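Local coordinates for protein aminopeptidase (PDB 2EK9) that probably acts as a zinc-dependent aminopeptidase of the M28 family, removing residues from the amino ends of peptides, at residues K210-N215 with D261-F266; I222-S227 with R265-G270. All coordinates share one frame; numbering follows the deposited sequence.

In the fold
Both contacts use strand 263-269, each with a different partner. Contact 1 (210-215 with 261-266) is partly buried, its centre about 28 Å from that of the chain, and takes in the start of that strand where strand 188-210 gives way to loop. Contact 2 (222-227 with 265-270) is wholly buried, its centre about 14 Å from that of the chain, and pairs the strand in parallel with strand 222-228. The outer contact mixes one antiparallel pair with proline packing, lysine methylenes and a bridging water; the inner one has a regular run of five backbone bonds, with mostly isoleucine and phenylalanine side chains packed about it, leading to zinc ligands. Arg-265 and Phe-266 belong to both.

Contact 1 of 2, residues K210-N215 with D261-F266; sequences KKPDAN and DTELRF. With IPA (isopropyl alcohol), chain I.
Lys-211 and Glu-263 lie side by side and point the same way, at the place where strand 188-210 ends its antiparallel run beside strand 263-269 in the mixed alpha/beta fold of the M28 peptidase. The lysine's CD and CE methylenes lie against the carboxylate, CD 3.5 Å from Glu-263 OE1; bent at chi2 and again at chi4, the chain leaves NZ 4.8 Å from Glu-263 OE1, too far for a salt bridge. The other oxygen, Glu-263 OE2, is gripped side-on by two nitrogens of Arg-265, NE at 2.7 Å and NH2 slightly farther, and it lies almost in the guanidinium plane. Pro-212 crosses Glu-263 at a slant, its CD 3.9 Å from Glu-263 CB. Its CB rests on the peptide between Asp-261 and Thr-262, 3.7 Å from Asp-261 C, and beyond it the methyl of Ala-214 meets the CB of Asp-261. Lys-210 pairs with Leu-264 through two nearly straight backbone bonds, Lys-210 N to Leu-264 O being 2.8 Å. With CG anti to the backbone nitrogen (chi1 -177°), the Lys-210 chain carries NZ to a salt bridge with Asp-213 OD1 of its own loop; NZ also bonds to Thr-260 OG1 and Leu-258 O, just ahead of 261-266. Where the two backbones part, one water donates to both sides, 2.7 Å to Lys-210 O and 2.6 Å to Thr-262 O.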
# COMPACT_ATOMS: atom_id res chain seq x y z
N LYS A 210 9.98 -17.50 13.78
CA LYS A 210 10.72 -18.75 13.87
C LYS A 210 12.10 -18.39 14.39
O LYS A 210 12.89 -17.75 13.70
CB LYS A 210 10.87 -19.42 12.50
CG LYS A 210 11.58 -20.78 12.55
CD LYS A 210 11.78 -21.35 11.14
CE LYS A 210 12.14 -22.83 11.16
NZ LYS A 210 13.50 -23.11 11.69
N LYS A 211 12.38 -18.77 15.63
CA LYS A 211 13.68 -18.48 16.22
C LYS A 211 14.73 -19.40 15.61
O LYS A 211 14.41 -20.51 15.21
CB LYS A 211 13.64 -18.69 17.74
CG LYS A 211 12.80 -17.64 18.47
CD LYS A 211 13.40 -16.25 18.30
CE LYS A 211 12.47 -15.16 18.86
NZ LYS A 211 12.25 -15.29 20.32
N PRO A 212 15.98 -18.94 15.50
CA PRO A 212 17.02 -19.79 14.92
C PRO A 212 17.16 -21.08 15.73
O PRO A 212 17.08 -21.05 16.96
CB PRO A 212 18.27 -18.91 14.96
CG PRO A 212 17.99 -17.95 16.09
CD PRO A 212 16.53 -17.63 15.92
N ASP A 213 17.34 -22.20 15.05
CA ASP A 213 17.45 -23.49 15.72
C ASP A 213 18.66 -24.30 15.26
O ASP A 213 18.71 -25.52 15.44
CB ASP A 213 16.17 -24.30 15.50
CG ASP A 213 15.90 -24.62 14.04
OD1 ASP A 213 16.49 -23.94 13.16
OD2 ASP A 213 15.10 -25.54 13.76
N ALA A 214 19.62 -23.62 14.66
CA ALA A 214 20.83 -24.28 14.18
C ALA A 214 21.70 -24.63 15.39
O ALA A 214 21.34 -24.32 16.52
CB ALA A 214 21.59 -23.36 13.23
N ASN A 215 22.83 -25.27 15.15
CA ASN A 215 23.72 -25.66 16.24
C ASN A 215 24.38 -24.41 16.84
O ASN A 215 23.71 -23.57 17.44
CB ASN A 215 24.77 -26.64 15.73
CG ASN A 215 25.68 -27.15 16.84
OD1 ASN A 215 25.21 -27.68 17.85
ND2 ASN A 215 26.98 -26.98 16.65
N ASP A 261 19.52 -20.45 10.84
CA ASP A 261 20.44 -19.78 11.76
C ASP A 261 20.12 -18.30 11.82
O ASP A 261 20.88 -17.50 12.38
CB ASP A 261 21.89 -19.99 11.32
CG ASP A 261 22.23 -19.27 10.02
OD1 ASP A 261 21.34 -18.60 9.44
OD2 ASP A 261 23.39 -19.38 9.58
N THR A 262 18.98 -17.93 11.24
CA THR A 262 18.55 -16.54 11.19
C THR A 262 17.08 -16.46 11.59
O THR A 262 16.25 -17.19 11.04
CB THR A 262 18.73 -15.98 9.77
OG1 THR A 262 20.12 -15.97 9.44
CG2 THR A 262 18.17 -14.55 9.67
N GLU A 263 16.77 -15.59 12.54
CA GLU A 263 15.40 -15.42 13.00
C GLU A 263 14.54 -14.92 11.85
O GLU A 263 14.90 -13.98 11.15
CB GLU A 263 15.35 -14.41 14.16
CG GLU A 263 13.96 -14.19 14.75
CD GLU A 263 13.97 -13.26 15.95
OE1 GLU A 263 14.85 -13.42 16.81
OE2 GLU A 263 13.08 -12.39 16.04
N LEU A 264 13.39 -15.57 11.64
CA LEU A 264 12.49 -15.18 10.57
C LEU A 264 11.16 -14.71 11.14
O LEU A 264 10.56 -15.40 11.97
CB LEU A 264 12.26 -16.36 9.62
CG LEU A 264 13.50 -16.94 8.92
CD1 LEU A 264 13.06 -18.09 8.01
CD2 LEU A 264 14.20 -15.86 8.11
N ARG A 265 10.71 -13.54 10.71
CA ARG A 265 9.44 -13.01 11.17
C ARG A 265 8.52 -12.85 9.98
O ARG A 265 8.76 -12.02 9.10
CB ARG A 265 9.64 -11.66 11.86
CG ARG A 265 10.63 -11.70 13.01
CD ARG A 265 10.72 -10.37 13.72
NE ARG A 265 11.61 -10.45 14.87
CZ ARG A 265 11.84 -9.45 15.72
NH1 ARG A 265 11.24 -8.27 15.54
NH2 ARG A 265 12.65 -9.63 16.74
N PHE A 266 7.47 -13.67 9.95
CA PHE A 266 6.48 -13.65 8.88
C PHE A 266 5.33 -12.77 9.39
O PHE A 266 4.72 -13.07 10.42
CB PHE A 266 6.01 -15.07 8.58
CG PHE A 266 7.10 -15.97 8.04
CD1 PHE A 266 7.36 -16.02 6.67
CD2 PHE A 266 7.89 -16.73 8.90
CE1 PHE A 266 8.39 -16.82 6.17
CE2 PHE A 266 8.92 -17.53 8.41
CZ PHE A 266 9.17 -17.58 7.05
C1 IPA I . 23.73 -18.09 5.11
C2 IPA I . 23.90 -17.95 6.63
C3 IPA I . 23.81 -16.49 7.08
O2 IPA I . 22.88 -18.68 7.27
O HOH W 1 14.56 -18.93 11.93

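Contact 2 of 2, residues I222-S227 with R265-G270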
# COMPACT_ATOMS: atom_id res chain seq x y z
N ILE A 222 18.14 -11.03 11.68
CA ILE A 222 16.69 -11.10 11.57
C ILE A 222 16.27 -10.76 10.14
O ILE A 222 16.84 -9.86 9.51
CB ILE A 222 15.99 -10.08 12.50
CG1 ILE A 222 16.31 -10.37 13.96
CG2 ILE A 222 14.48 -10.11 12.27
CD1 ILE A 222 15.79 -9.30 14.92
N ILE A 223 15.29 -11.49 9.62
CA ILE A 223 14.75 -11.22 8.30
C ILE A 223 13.23 -11.15 8.43
O ILE A 223 12.63 -12.00 9.07
CB ILE A 223 15.11 -12.31 7.27
CG1 ILE A 223 16.59 -12.19 6.87
CG2 ILE A 223 14.21 -12.17 6.04
CD1 ILE A 223 17.01 -13.11 5.73
N ILE A 224 12.63 -10.13 7.81
CA ILE A 224 11.19 -9.94 7.85
C ILE A 224 10.60 -10.21 6.47
O ILE A 224 11.12 -9.75 5.45
CB ILE A 224 10.81 -8.48 8.23
CG1 ILE A 224 11.37 -8.12 9.62
CG2 ILE A 224 9.29 -8.30 8.21
CD1 ILE A 224 10.62 -8.74 10.76
N ILE A 225 9.52 -10.99 6.45
CA ILE A 225 8.80 -11.31 5.22
C ILE A 225 7.38 -10.84 5.48
O ILE A 225 6.71 -11.34 6.40
CB ILE A 225 8.77 -12.82 4.91
CG1 ILE A 225 10.19 -13.39 4.78
CG2 ILE A 225 8.01 -13.06 3.61
CD1 ILE A 225 10.85 -13.72 6.11
N GLY A 226 6.92 -9.87 4.70
CA GLY A 226 5.58 -9.36 4.92
C GLY A 226 4.66 -9.21 3.72
O GLY A 226 5.06 -9.38 2.56
N SER A 227 3.41 -8.89 4.04
CA SER A 227 2.34 -8.68 3.07
C SER A 227 1.23 -7.99 3.86
O SER A 227 1.32 -7.93 5.09
CB SER A 227 1.84 -10.02 2.53
OG SER A 227 1.46 -10.88 3.60
N ARG A 265 10.71 -13.54 10.71
CA ARG A 265 9.44 -13.01 11.17
C ARG A 265 8.52 -12.85 9.98
O ARG A 265 8.76 -12.02 9.10
CB ARG A 265 9.64 -11.66 11.86
CG ARG A 265 10.63 -11.70 13.01
CD ARG A 265 10.72 -10.37 13.72
NE ARG A 265 11.61 -10.45 14.87
CZ ARG A 265 11.84 -9.45 15.72
NH1 ARG A 265 11.24 -8.27 15.54
NH2 ARG A 265 12.65 -9.63 16.74
N PHE A 266 7.47 -13.67 9.95
CA PHE A 266 6.48 -13.65 8.88
C PHE A 266 5.33 -12.77 9.39
O PHE A 266 4.72 -13.07 10.42
CB PHE A 266 6.01 -15.07 8.58
CG PHE A 266 7.10 -15.97 8.04
CD1 PHE A 266 7.36 -16.02 6.67
CD2 PHE A 266 7.89 -16.73 8.90
CE1 PHE A 266 8.39 -16.82 6.17
CE2 PHE A 266 8.92 -17.53 8.41
CZ PHE A 266 9.17 -17.58 7.05
N ILE A 267 5.05 -11.70 8.66
CA ILE A 267 4.03 -10.76 9.09
C ILE A 267 3.00 -10.34 8.05
O ILE A 267 3.34 -10.13 6.88
CB ILE A 267 4.71 -9.46 9.61
CG1 ILE A 267 5.78 -9.81 10.64
CG2 ILE A 267 3.67 -8.50 10.20
CD1 ILE A 267 6.58 -8.62 11.11
N THR A 268 1.75 -10.22 8.48
CA THR A 268 0.70 -9.72 7.60
C THR A 268 0.23 -8.45 8.30
O THR A 268 -0.19 -8.48 9.46
CB THR A 268 -0.47 -10.72 7.38
OG1 THR A 268 -1.16 -10.96 8.60
CG2 THR A 268 0.06 -12.03 6.81
N PHE A 269 0.33 -7.33 7.59
CA PHE A 269 -0.03 -6.02 8.12
C PHE A 269 -1.46 -5.62 7.83
O PHE A 269 -2.02 -5.95 6.78
CB PHE A 269 0.89 -4.95 7.52
CG PHE A 269 2.35 -5.22 7.70
CD1 PHE A 269 2.94 -5.10 8.96
CD2 PHE A 269 3.14 -5.57 6.62
CE1 PHE A 269 4.30 -5.33 9.13
CE2 PHE A 269 4.51 -5.81 6.78
CZ PHE A 269 5.08 -5.69 8.05
N GLY A 270 -2.06 -4.88 8.77
CA GLY A 270 -3.42 -4.41 8.58
C GLY A 270 -3.39 -2.96 8.13
O GLY A 270 -2.36 -2.29 8.20
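The carbonyl oxygen of Ser-227 is held by two groups of the neighbouring strand: Phe-269 N donates to it at 2.8 Å, and Thr-268 CA comes up at 3.1 Å in a CA-H...O contact. Farther back the same alternation repeats, Arg-265 N and Ile-267 N giving to Ile-223 O and Ile-225 O, with Ile-225 N and Ser-227 N answering to Arg-265 O and Ile-267 O; the bond from Ser-227 N is the bent one, 135° at its hydrogen. Gly-226 leaves room for the Phe-269 ring, whose CE2 lies 4.1 Å from Gly-226 CA, close to where a CB would stand. These parallel strands are the two arms of a beta-alpha-beta unit whose helix 238-255 covers the face bearing Ile-225, Phe-266 and Ser-227. There Ile-225 CD1 lies over one face of the Phe-266 ring, 4.0 Å from CE1, the two side chains running alongside each other. Ser-227 OG, turned between backbone N and carbonyl carbon (chi1 54°), bonds to Thr-248 OG1 of that helix. On the opposite face Ile-224 CD1 presses tightly on the stem of Arg-265, 3.3 Å from its CB, and Ile-222 CD1 lies over the guanidinium face at 3.6 Å from Arg-265 NH2. Besides Glu-263, the guanidinium holds Glu-290 through NH2, and NH1 bonds to Tyr-282 OH. Cutting Arg-265 back to alanine would probably leave both carboxylates without their shared cation and open a gap beside Ile-222 and Ile-224. Ile-267 CD1 extends the packing on this face, against Ile-224 CG2. At the far end, the Phe-269 side chain comes to about 4 Å from that of His-228 and about 5 Å from that of Glu-272, both zinc ligands.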